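Local coordinates for aminotransferase, class V family protein (PDB 5F8V) that probably transfers an amino group between phosphoserine and 2-oxoglutarate in serine biosynthesis, using pyridoxal 5'-phosphate as cofactor, at residues R5-S10 with M355-A360; P17-E22 with F258-E263; M303-F308 with A347-A352. All coordinates share one frame; numbering follows the deposited sequence.

In the fold
Followed from the N terminus, the chain shows how a contact between the two ends of a chain can enclose other long-range contacts. Contact 1 sets 5-10 against the start of helix 355-367 and so encloses nearly all of the chain in one loop. Within that loop lie the other two, one after the other: contact 2 closes first, packing the start of helix 18-26 on helix 248-263, and contact 3 then pairs strands 304-307 and 345-348. The N-terminal segment thus joins the small C-terminal domain, while the helix after it sits on the end of helix 248-263. Phe-9 and Ser-10 touch Ser-348, and Pro-17 touches Ala-352, which brings all three contacts together.

Contact 1. Residues R5-S10 with M355-A360; sequences RAYNFS and MEAVDA
Tyr-7 lays one face of its ring over the backbone of Ala-357, whose CA stands 4.0 Å from the ring centroid and 28° off the normal, a CH-pi contact. The methyl group of the same alanine lies beside the near rim of the ring, with CB 3.6 Å from Tyr-7 CD1. One helical turn on, Ala-360 offers its CB to the other flank of the phenol, 3.4 Å from Tyr-7 CE2. At the tip of the ring, Tyr-7 OH donates to Glu-356 OE1 across 3.2 Å. The carboxylate, turned 75° from the ring plane, takes this bond from above its own plane. Glu-356 reaches it with CG anti to the backbone N (chi1 -166°) and an extended chain that crosses the tyrosine at about a right angle.

The arrangement belongs to the small C-terminal domain of a fold-type I aminotransferase, where the N-terminal strand 7-8 runs parallel to strand 333-334 and helix 355-367 packs alongside. Leu-333 of that neighbouring strand also touches Tyr-7, Phe-9 and Ala-360.

Phe-9 approaches edge-on, in contrast to Tyr-7. Phe-9 CZ is 3.5 Å from Ala-357 O, which lies in the plane of the phenylalanine ring, and 3.9 Å from Ala-357 CB. Ala-357 thus meets two aromatic side chains, one by its face and the other by its edge. Between them in sequence, Asn-8 points away from the helix, and its ND2 donates to the backbone O of Glu-40 of the second subunit.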
loop_
_atom_site.group_PDB
_atom_site.type_symbol
_atom_site.label_atom_id
_atom_site.label_comp_id
_atom_site.label_asym_id
_atom_site.label_seq_id
_atom_site.Cartn_x
_atom_site.Cartn_y
_atom_site.Cartn_z
ATOM N N ARG A 5 -10.977 -5.726 25.247
ATOM C CA ARG A 5 -9.645 -5.577 24.575
ATOM C C ARG A 5 -8.684 -6.633 25.112
ATOM O O ARG A 5 -8.575 -6.815 26.330
ATOM C CB ARG A 5 -9.056 -4.189 24.827
ATOM C CG ARG A 5 -9.884 -3.037 24.272
ATOM C CD ARG A 5 -9.623 -2.823 22.793
ATOM N NE ARG A 5 -8.283 -2.273 22.575
ATOM C CZ ARG A 5 -7.657 -2.203 21.401
ATOM N NH1 ARG A 5 -8.234 -2.643 20.275
ATOM N NH2 ARG A 5 -6.437 -1.675 21.350
ATOM N N ALA A 6 -8.006 -7.333 24.208
ATOM C CA ALA A 6 -7.004 -8.325 24.593
ATOM C C ALA A 6 -5.671 -7.643 24.842
ATOM O O ALA A 6 -5.469 -6.494 24.455
ATOM C CB ALA A 6 -6.866 -9.381 23.511
ATOM N N TYR A 7 -4.775 -8.356 25.515
ATOM C CA TYR A 7 -3.381 -7.949 25.613
ATOM C C TYR A 7 -2.644 -8.488 24.391
ATOM O O TYR A 7 -2.370 -9.684 24.297
ATOM C CB TYR A 7 -2.754 -8.481 26.897
ATOM C CG TYR A 7 -3.399 -7.981 28.166
ATOM C CD1 TYR A 7 -3.702 -6.621 28.341
ATOM C CD2 TYR A 7 -3.686 -8.856 29.215
ATOM C CE1 TYR A 7 -4.270 -6.156 29.516
ATOM C CE2 TYR A 7 -4.260 -8.396 30.395
ATOM C CZ TYR A 7 -4.547 -7.049 30.537
ATOM O OH TYR A 7 -5.098 -6.583 31.691
ATOM N N ASN A 8 -2.320 -7.591 23.467
ATOM C CA ASN A 8 -1.877 -7.946 22.131
ATOM C C ASN A 8 -0.362 -7.763 21.974
ATOM O O ASN A 8 0.131 -6.636 21.926
ATOM C CB ASN A 8 -2.641 -7.076 21.129
ATOM C CG ASN A 8 -2.320 -7.402 19.682
ATOM O OD1 ASN A 8 -1.700 -8.412 19.370
ATOM N ND2 ASN A 8 -2.749 -6.529 18.790
ATOM N N PHE A 9 0.362 -8.880 21.888
ATOM C CA PHE A 9 1.806 -8.850 21.706
ATOM C C PHE A 9 2.244 -9.196 20.278
ATOM O O PHE A 9 3.362 -9.637 20.074
ATOM C CB PHE A 9 2.464 -9.774 22.729
ATOM C CG PHE A 9 2.282 -9.327 24.147
ATOM C CD1 PHE A 9 3.123 -8.366 24.697
ATOM C CD2 PHE A 9 1.276 -9.859 24.934
ATOM C CE1 PHE A 9 2.954 -7.941 26.011
ATOM C CE2 PHE A 9 1.106 -9.444 26.245
ATOM C CZ PHE A 9 1.953 -8.489 26.792
ATOM N N SER A 10 1.380 -8.972 19.283
ATOM C CA SER A 10 1.738 -9.266 17.904
ATOM C C SER A 10 2.919 -8.417 17.454
ATOM O O SER A 10 2.964 -7.219 17.718
ATOM C CB SER A 10 0.574 -9.032 16.952
ATOM O OG SER A 10 1.007 -9.239 15.616
ATOM N N MET A 355 1.054 -0.590 29.736
ATOM C CA MET A 355 1.805 -1.096 30.889
ATOM C C MET A 355 1.037 -2.228 31.586
ATOM O O MET A 355 1.632 -3.160 32.115
ATOM C CB MET A 355 2.115 0.036 31.881
ATOM C CG MET A 355 2.783 -0.406 33.179
ATOM S SD MET A 355 4.281 -1.384 32.932
ATOM C CE MET A 355 5.454 -0.063 32.620
ATOM N N GLU A 356 -0.286 -2.128 31.575
ATOM C CA GLU A 356 -1.149 -3.179 32.088
ATOM C C GLU A 356 -0.891 -4.535 31.415
ATOM O O GLU A 356 -0.925 -5.557 32.083
ATOM C CB GLU A 356 -2.607 -2.793 31.885
ATOM C CG GLU A 356 -3.581 -3.641 32.666
ATOM C CD GLU A 356 -4.995 -3.145 32.512
ATOM O OE1 GLU A 356 -5.633 -3.456 31.487
ATOM O OE2 GLU A 356 -5.460 -2.440 33.418
ATOM N N ALA A 357 -0.666 -4.531 30.099
ATOM C CA ALA A 357 -0.384 -5.764 29.353
ATOM C C ALA A 357 0.913 -6.415 29.819
ATOM O O ALA A 357 0.960 -7.632 30.035
ATOM C CB ALA A 357 -0.326 -5.493 27.857
ATOM N N VAL A 358 1.949 -5.592 29.975
ATOM C CA VAL A 358 3.235 -6.049 30.479
ATOM C C VAL A 358 3.087 -6.615 31.903
ATOM O O VAL A 358 3.660 -7.666 32.202
ATOM C CB VAL A 358 4.307 -4.930 30.442
ATOM C CG1 VAL A 358 5.572 -5.355 31.176
ATOM C CG2 VAL A 358 4.636 -4.536 29.000
ATOM N N ASP A 359 2.347 -5.917 32.765
ATOM C CA ASP A 359 2.037 -6.422 34.124
ATOM C C ASP A 359 1.352 -7.796 34.115
ATOM O O ASP A 359 1.703 -8.660 34.901
ATOM C CB ASP A 359 1.137 -5.453 34.902
ATOM C CG ASP A 359 1.877 -4.256 35.475
ATOM O OD1 ASP A 359 3.111 -4.221 35.518
ATOM O OD2 ASP A 359 1.190 -3.314 35.915
ATOM N N ALA A 360 0.374 -7.978 33.237
ATOM C CA ALA A 360 -0.281 -9.280 33.049
ATOM C C ALA A 360 0.669 -10.373 32.520
ATOM O O ALA A 360 0.582 -11.533 32.944
ATOM C CB ALA A 360 -1.465 -9.137 32.121
#

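Contact 2. Residues P17-E22 with F258-E263; sequences PLECLE and FKWIEE
Pro-17 sets its CG over one face of the Trp-260 indole, a CH-pi contact in which this atom sits 3.5 Å from the centroid of the six-membered ring and 14° off its normal. In Trp-260, CG stands anti to the backbone N, which sends the indole toward helix 18-26. Glu-19 meets it differently, at the pyrrole edge, with its carboxylate plane turned 71° from the ring. The bond from Trp-260 NE1 to Glu-19 OE1 is weak, 3.2 Å long and bent to 130° at the hydrogen. Nearer the base of the tryptophan, Cys-20 SG lies 3.8 Å from Trp-260 CB and approaches the indole obliquely.

Glu-19 and Glu-263 bring like charges together, Glu-19 OE2 being 3.7 Å from Glu-263 OE1. Arg-23 NH2 forms salt bridges to both of these oxygens, which probably offsets their repulsion. The two helical segments cross in a roughly antiparallel sense, their axes 10.4 Å apart at closest approach, and Pro-17 occupies the N-cap position of helix 18-26. In this fold-type I aminotransferase the N-terminal helix 18-26 thus packs by its first turn on helix 248-263, with Trp-260 as the main side chain and Pro-17 over one indole face.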
loop_
_atom_site.group_PDB
_atom_site.type_symbol
_atom_site.label_atom_id
_atom_site.label_comp_id
_atom_site.label_asym_id
_atom_site.label_seq_id
_atom_site.Cartn_x
_atom_site.Cartn_y
_atom_site.Cartn_z
ATOM N N PRO A 17 -2.992 2.692 19.703
ATOM C CA PRO A 17 -3.665 3.368 20.821
ATOM C C PRO A 17 -5.184 3.334 20.677
ATOM O O PRO A 17 -5.705 3.665 19.608
ATOM C CB PRO A 17 -3.133 4.805 20.731
ATOM C CG PRO A 17 -1.832 4.680 20.035
ATOM C CD PRO A 17 -2.049 3.598 19.021
ATOM N N LEU A 18 -5.885 2.907 21.734
ATOM C CA LEU A 18 -7.348 2.784 21.691
ATOM C C LEU A 18 -8.027 4.119 21.349
ATOM O O LEU A 18 -8.987 4.145 20.577
ATOM C CB LEU A 18 -7.888 2.228 23.016
ATOM C CG LEU A 18 -9.387 1.922 23.108
ATOM C CD1 LEU A 18 -9.863 1.009 21.985
ATOM C CD2 LEU A 18 -9.710 1.310 24.461
ATOM N N GLU A 19 -7.497 5.209 21.900
ATOM C CA GLU A 19 -7.950 6.575 21.592
ATOM C C GLU A 19 -7.971 6.837 20.082
ATOM O O GLU A 19 -8.896 7.460 19.576
ATOM C CB GLU A 19 -7.026 7.627 22.229
ATOM C CG GLU A 19 -6.957 7.659 23.753
ATOM C CD GLU A 19 -5.731 8.429 24.247
ATOM O OE1 GLU A 19 -4.838 7.815 24.878
ATOM O OE2 GLU A 19 -5.651 9.652 23.977
ATOM N N CYS A 20 -6.933 6.385 19.383
ATOM C CA CYS A 20 -6.848 6.547 17.935
ATOM C C CYS A 20 -7.910 5.723 17.210
ATOM O O CYS A 20 -8.534 6.200 16.265
ATOM C CB CYS A 20 -5.449 6.203 17.429
ATOM S SG CYS A 20 -4.167 7.322 18.041
ATOM N N LEU A 21 -8.142 4.501 17.673
ATOM C CA LEU A 21 -9.205 3.670 17.109
ATOM C C LEU A 21 -10.578 4.319 17.355
ATOM O O LEU A 21 -11.420 4.383 16.451
ATOM C CB LEU A 21 -9.146 2.251 17.683
ATOM C CG LEU A 21 -7.865 1.448 17.422
ATOM C CD1 LEU A 21 -7.788 0.230 18.331
ATOM C CD2 LEU A 21 -7.740 1.039 15.958
ATOM N N GLU A 22 -10.787 4.829 18.569
ATOM C CA GLU A 22 -12.052 5.489 18.926
ATOM C C GLU A 22 -12.282 6.779 18.135
ATOM O O GLU A 22 -13.393 7.022 17.669
ATOM C CB GLU A 22 -12.108 5.764 20.430
ATOM C CG GLU A 22 -12.235 4.484 21.239
ATOM C CD GLU A 22 -12.074 4.675 22.734
ATOM O OE1 GLU A 22 -11.457 5.676 23.168
ATOM O OE2 GLU A 22 -12.559 3.793 23.475
ATOM N N PHE A 258 0.617 10.092 15.423
ATOM C CA PHE A 258 1.614 11.155 15.662
ATOM C C PHE A 258 1.120 12.137 16.739
ATOM O O PHE A 258 1.852 12.473 17.672
ATOM C CB PHE A 258 1.972 11.920 14.375
ATOM C CG PHE A 258 2.567 11.069 13.268
ATOM C CD1 PHE A 258 3.173 9.829 13.511
ATOM C CD2 PHE A 258 2.539 11.535 11.960
ATOM C CE1 PHE A 258 3.703 9.079 12.463
ATOM C CE2 PHE A 258 3.069 10.789 10.919
ATOM C CZ PHE A 258 3.646 9.557 11.169
ATOM N N LYS A 259 -0.135 12.554 16.618
ATOM C CA LYS A 259 -0.761 13.421 17.618
ATOM C C LYS A 259 -0.747 12.734 18.984
ATOM O O LYS A 259 -0.361 13.327 19.982
ATOM C CB LYS A 259 -2.209 13.750 17.243
ATOM C CG LYS A 259 -2.403 14.544 15.961
ATOM C CD LYS A 259 -3.858 14.470 15.510
ATOM C CE LYS A 259 -4.082 15.181 14.194
ATOM N NZ LYS A 259 -5.425 14.890 13.616
ATOM N N TRP A 260 -1.162 11.473 19.021
ATOM C CA TRP A 260 -1.153 10.723 20.276
ATOM C C TRP A 260 0.237 10.682 20.928
ATOM O O TRP A 260 0.339 10.842 22.135
ATOM C CB TRP A 260 -1.721 9.317 20.086
ATOM C CG TRP A 260 -1.624 8.461 21.294
ATOM C CD1 TRP A 260 -2.516 8.381 22.330
ATOM C CD2 TRP A 260 -0.582 7.542 21.592
ATOM N NE1 TRP A 260 -2.081 7.466 23.256
ATOM C CE2 TRP A 260 -0.897 6.933 22.825
ATOM C CE3 TRP A 260 0.597 7.173 20.938
ATOM C CZ2 TRP A 260 -0.072 5.983 23.420
ATOM C CZ3 TRP A 260 1.423 6.213 21.536
ATOM C CH2 TRP A 260 1.079 5.633 22.757
ATOM N N ILE A 261 1.286 10.493 20.133
ATOM C CA ILE A 261 2.660 10.512 20.641
ATOM C C ILE A 261 3.013 11.882 21.224
ATOM O O ILE A 261 3.646 11.959 22.276
ATOM C CB ILE A 261 3.696 10.134 19.555
ATOM C CG1 ILE A 261 3.522 8.672 19.124
ATOM C CG2 ILE A 261 5.123 10.340 20.065
ATOM C CD1 ILE A 261 4.312 8.288 17.891
ATOM N N GLU A 262 2.615 12.950 20.535
ATOM C CA GLU A 262 2.854 14.311 21.045
ATOM C C GLU A 262 2.137 14.538 22.374
ATOM O O GLU A 262 2.717 15.117 23.300
ATOM C CB GLU A 262 2.450 15.375 20.023
ATOM C CG GLU A 262 3.370 15.414 18.821
ATOM C CD GLU A 262 2.992 16.488 17.816
ATOM O OE1 GLU A 262 1.809 16.573 17.424
ATOM O OE2 GLU A 262 3.896 17.240 17.394
ATOM N N GLU A 263 0.901 14.045 22.473
ATOM C CA GLU A 263 0.095 14.157 23.699
ATOM C C GLU A 263 0.774 13.488 24.901
ATOM O O GLU A 263 0.654 13.975 26.030
ATOM C CB GLU A 263 -1.316 13.565 23.495
ATOM C CG GLU A 263 -2.214 14.385 22.572
ATOM C CD GLU A 263 -3.445 13.644 22.057
ATOM O OE1 GLU A 263 -3.867 12.622 22.643
ATOM O OE2 GLU A 263 -4.015 14.106 21.049
#

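Contact 3. Residues M303-F308 with A347-A352; sequences MNMPFF and ASCYNA
Asn-304 ND2 makes two hydrogen bonds across the contact, one to Ser-348 OG and one to Tyr-350 OH, each 3.1 Å long. Asn-304 and Ser-348 project from one face of a two-stranded antiparallel sheet in the small C-terminal domain, and Tyr-350 comes from just past the strand. Both acceptors lie close to the amide plane, but the bond to the tyrosine is nearly straight at 168°, whereas that to the serine is bent to 141°. The amide plane is turned 73° from the plane of the Tyr-350 ring. Asn-304 OD1 is held as well, accepting from Asn-156 ND2, and Tyr-350 OH is also bonded to the backbone O of Ala-11, so a buried polar network continues beyond the pair.

Within the sheet, Asn-304 and Ser-348 form a non-hydrogen-bonded pair, Met-305 and Ala-347 a hydrogen-bonded one. Met-305 N donates to Ala-347 O at 2.8 Å, and Ala-347 N returns a bond to Met-305 O. Beyond the last bridge, Cys-349 N donates to Met-303 O, extending the ladder by one more bond.

On the opposite face, the chain of Met-305, bent at chi2 and chi3, brings its CE to 4.0 Å from Cys-349 CB. Val-281 and Tyr-282 of helix 267-286 pack on the same methionine. Where the strands part, Met-303 meets the tyrosine in an oblique Met-aromatic contact, with Met-303 SD 3.9 Å from Tyr-350 CD1.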
loop_
_atom_site.group_PDB
_atom_site.type_symbol
_atom_site.label_atom_id
_atom_site.label_comp_id
_atom_site.label_asym_id
_atom_site.label_seq_id
_atom_site.Cartn_x
_atom_site.Cartn_y
_atom_site.Cartn_z
ATOM N N MET A 303 11.884 -3.217 22.062
ATOM C CA MET A 303 10.646 -3.422 21.308
ATOM C C MET A 303 10.249 -4.892 21.174
ATOM O O MET A 303 9.064 -5.207 21.159
ATOM C CB MET A 303 10.789 -2.834 19.901
ATOM C CG MET A 303 11.074 -1.335 19.822
ATOM S SD MET A 303 9.642 -0.301 20.235
ATOM C CE MET A 303 9.977 -0.004 21.965
ATOM N N ASN A 304 11.233 -5.780 21.038
ATOM C CA ASN A 304 10.982 -7.204 20.826
ATOM C C ASN A 304 11.866 -8.011 21.763
ATOM O O ASN A 304 13.094 -7.912 21.708
ATOM C CB ASN A 304 11.255 -7.584 19.370
ATOM C CG ASN A 304 10.518 -6.691 18.380
ATOM O OD1 ASN A 304 11.056 -5.669 17.939
ATOM N ND2 ASN A 304 9.262 -7.044 18.062
ATOM N N MET A 305 11.235 -8.794 22.631
ATOM C CA MET A 305 11.921 -9.506 23.689
ATOM C C MET A 305 11.694 -10.993 23.500
ATOM O O MET A 305 10.763 -11.541 24.086
ATOM C CB MET A 305 11.376 -9.045 25.046
ATOM C CG MET A 305 11.857 -7.656 25.423
ATOM S SD MET A 305 10.604 -6.545 26.036
ATOM C CE MET A 305 9.953 -5.848 24.525
ATOM N N PRO A 306 12.529 -11.649 22.660
ATOM C CA PRO A 306 12.432 -13.104 22.596
ATOM C C PRO A 306 12.884 -13.738 23.905
ATOM O O PRO A 306 13.665 -13.148 24.661
ATOM C CB PRO A 306 13.353 -13.501 21.432
ATOM C CG PRO A 306 14.193 -12.310 21.145
ATOM C CD PRO A 306 13.513 -11.102 21.711
ATOM N N PHE A 307 12.335 -14.908 24.188
ATOM C CA PHE A 307 12.791 -15.731 25.304
ATOM C C PHE A 307 12.347 -17.167 25.081
ATOM O O PHE A 307 11.418 -17.434 24.325
ATOM C CB PHE A 307 12.329 -15.180 26.663
ATOM C CG PHE A 307 10.835 -15.048 26.823
ATOM C CD1 PHE A 307 10.154 -13.950 26.308
ATOM C CD2 PHE A 307 10.113 -15.991 27.552
ATOM C CE1 PHE A 307 8.787 -13.810 26.486
ATOM C CE2 PHE A 307 8.741 -15.864 27.730
ATOM C CZ PHE A 307 8.075 -14.769 27.206
ATOM N N PHE A 308 13.052 -18.086 25.719
ATOM C CA PHE A 308 12.919 -19.502 25.428
ATOM C C PHE A 308 12.853 -20.334 26.688
ATOM O O PHE A 308 13.222 -19.887 27.770
ATOM C CB PHE A 308 14.109 -19.961 24.587
ATOM C CG PHE A 308 14.187 -19.302 23.249
ATOM C CD1 PHE A 308 13.644 -19.914 22.129
ATOM C CD2 PHE A 308 14.814 -18.072 23.106
ATOM C CE1 PHE A 308 13.713 -19.301 20.885
ATOM C CE2 PHE A 308 14.878 -17.451 21.870
ATOM C CZ PHE A 308 14.326 -18.065 20.758
ATOM N N ALA A 347 7.769 -11.396 23.440
ATOM C CA ALA A 347 6.916 -10.255 23.760
ATOM C C ALA A 347 7.342 -9.107 22.862
ATOM O O ALA A 347 8.489 -8.652 22.936
ATOM C CB ALA A 347 7.068 -9.859 25.216
ATOM N N SER A 348 6.432 -8.669 21.997
ATOM C CA SER A 348 6.612 -7.457 21.205
ATOM C C SER A 348 5.784 -6.367 21.874
ATOM O O SER A 348 4.584 -6.548 22.065
ATOM C CB SER A 348 6.170 -7.687 19.759
ATOM O OG SER A 348 6.938 -8.705 19.146
ATOM N N CYS A 349 6.444 -5.272 22.266
ATOM C CA CYS A 349 5.842 -4.189 23.059
ATOM C C CYS A 349 6.243 -2.840 22.479
ATOM O O CYS A 349 7.248 -2.245 22.870
ATOM C CB CYS A 349 6.294 -4.255 24.523
ATOM S SG CYS A 349 5.972 -5.835 25.342
ATOM N N TYR A 350 5.447 -2.366 21.530
ATOM C CA TYR A 350 5.722 -1.102 20.867
ATOM C C TYR A 350 5.136 0.024 21.711
ATOM O O TYR A 350 4.696 -0.215 22.840
ATOM C CB TYR A 350 5.157 -1.136 19.449
ATOM C CG TYR A 350 5.700 -2.284 18.628
ATOM C CD1 TYR A 350 7.018 -2.276 18.189
ATOM C CD2 TYR A 350 4.899 -3.376 18.291
ATOM C CE1 TYR A 350 7.531 -3.320 17.434
ATOM C CE2 TYR A 350 5.403 -4.428 17.542
ATOM C CZ TYR A 350 6.721 -4.388 17.108
ATOM O OH TYR A 350 7.251 -5.413 16.358
ATOM N N ASN A 351 5.154 1.245 21.180
ATOM C CA ASN A 351 4.645 2.428 21.888
ATOM C C ASN A 351 3.292 2.198 22.549
ATOM O O ASN A 351 3.124 2.446 23.746
ATOM C CB ASN A 351 4.547 3.626 20.925
ATOM C CG ASN A 351 5.908 4.183 20.518
ATOM O OD1 ASN A 351 6.957 3.792 21.051
ATOM N ND2 ASN A 351 5.895 5.102 19.554
ATOM N N ALA A 352 2.349 1.672 21.774
ATOM C CA ALA A 352 0.958 1.540 22.210
ATOM C C ALA A 352 0.702 0.337 23.134
ATOM O O ALA A 352 -0.432 0.136 23.558
ATOM C CB ALA A 352 0.044 1.461 20.998
#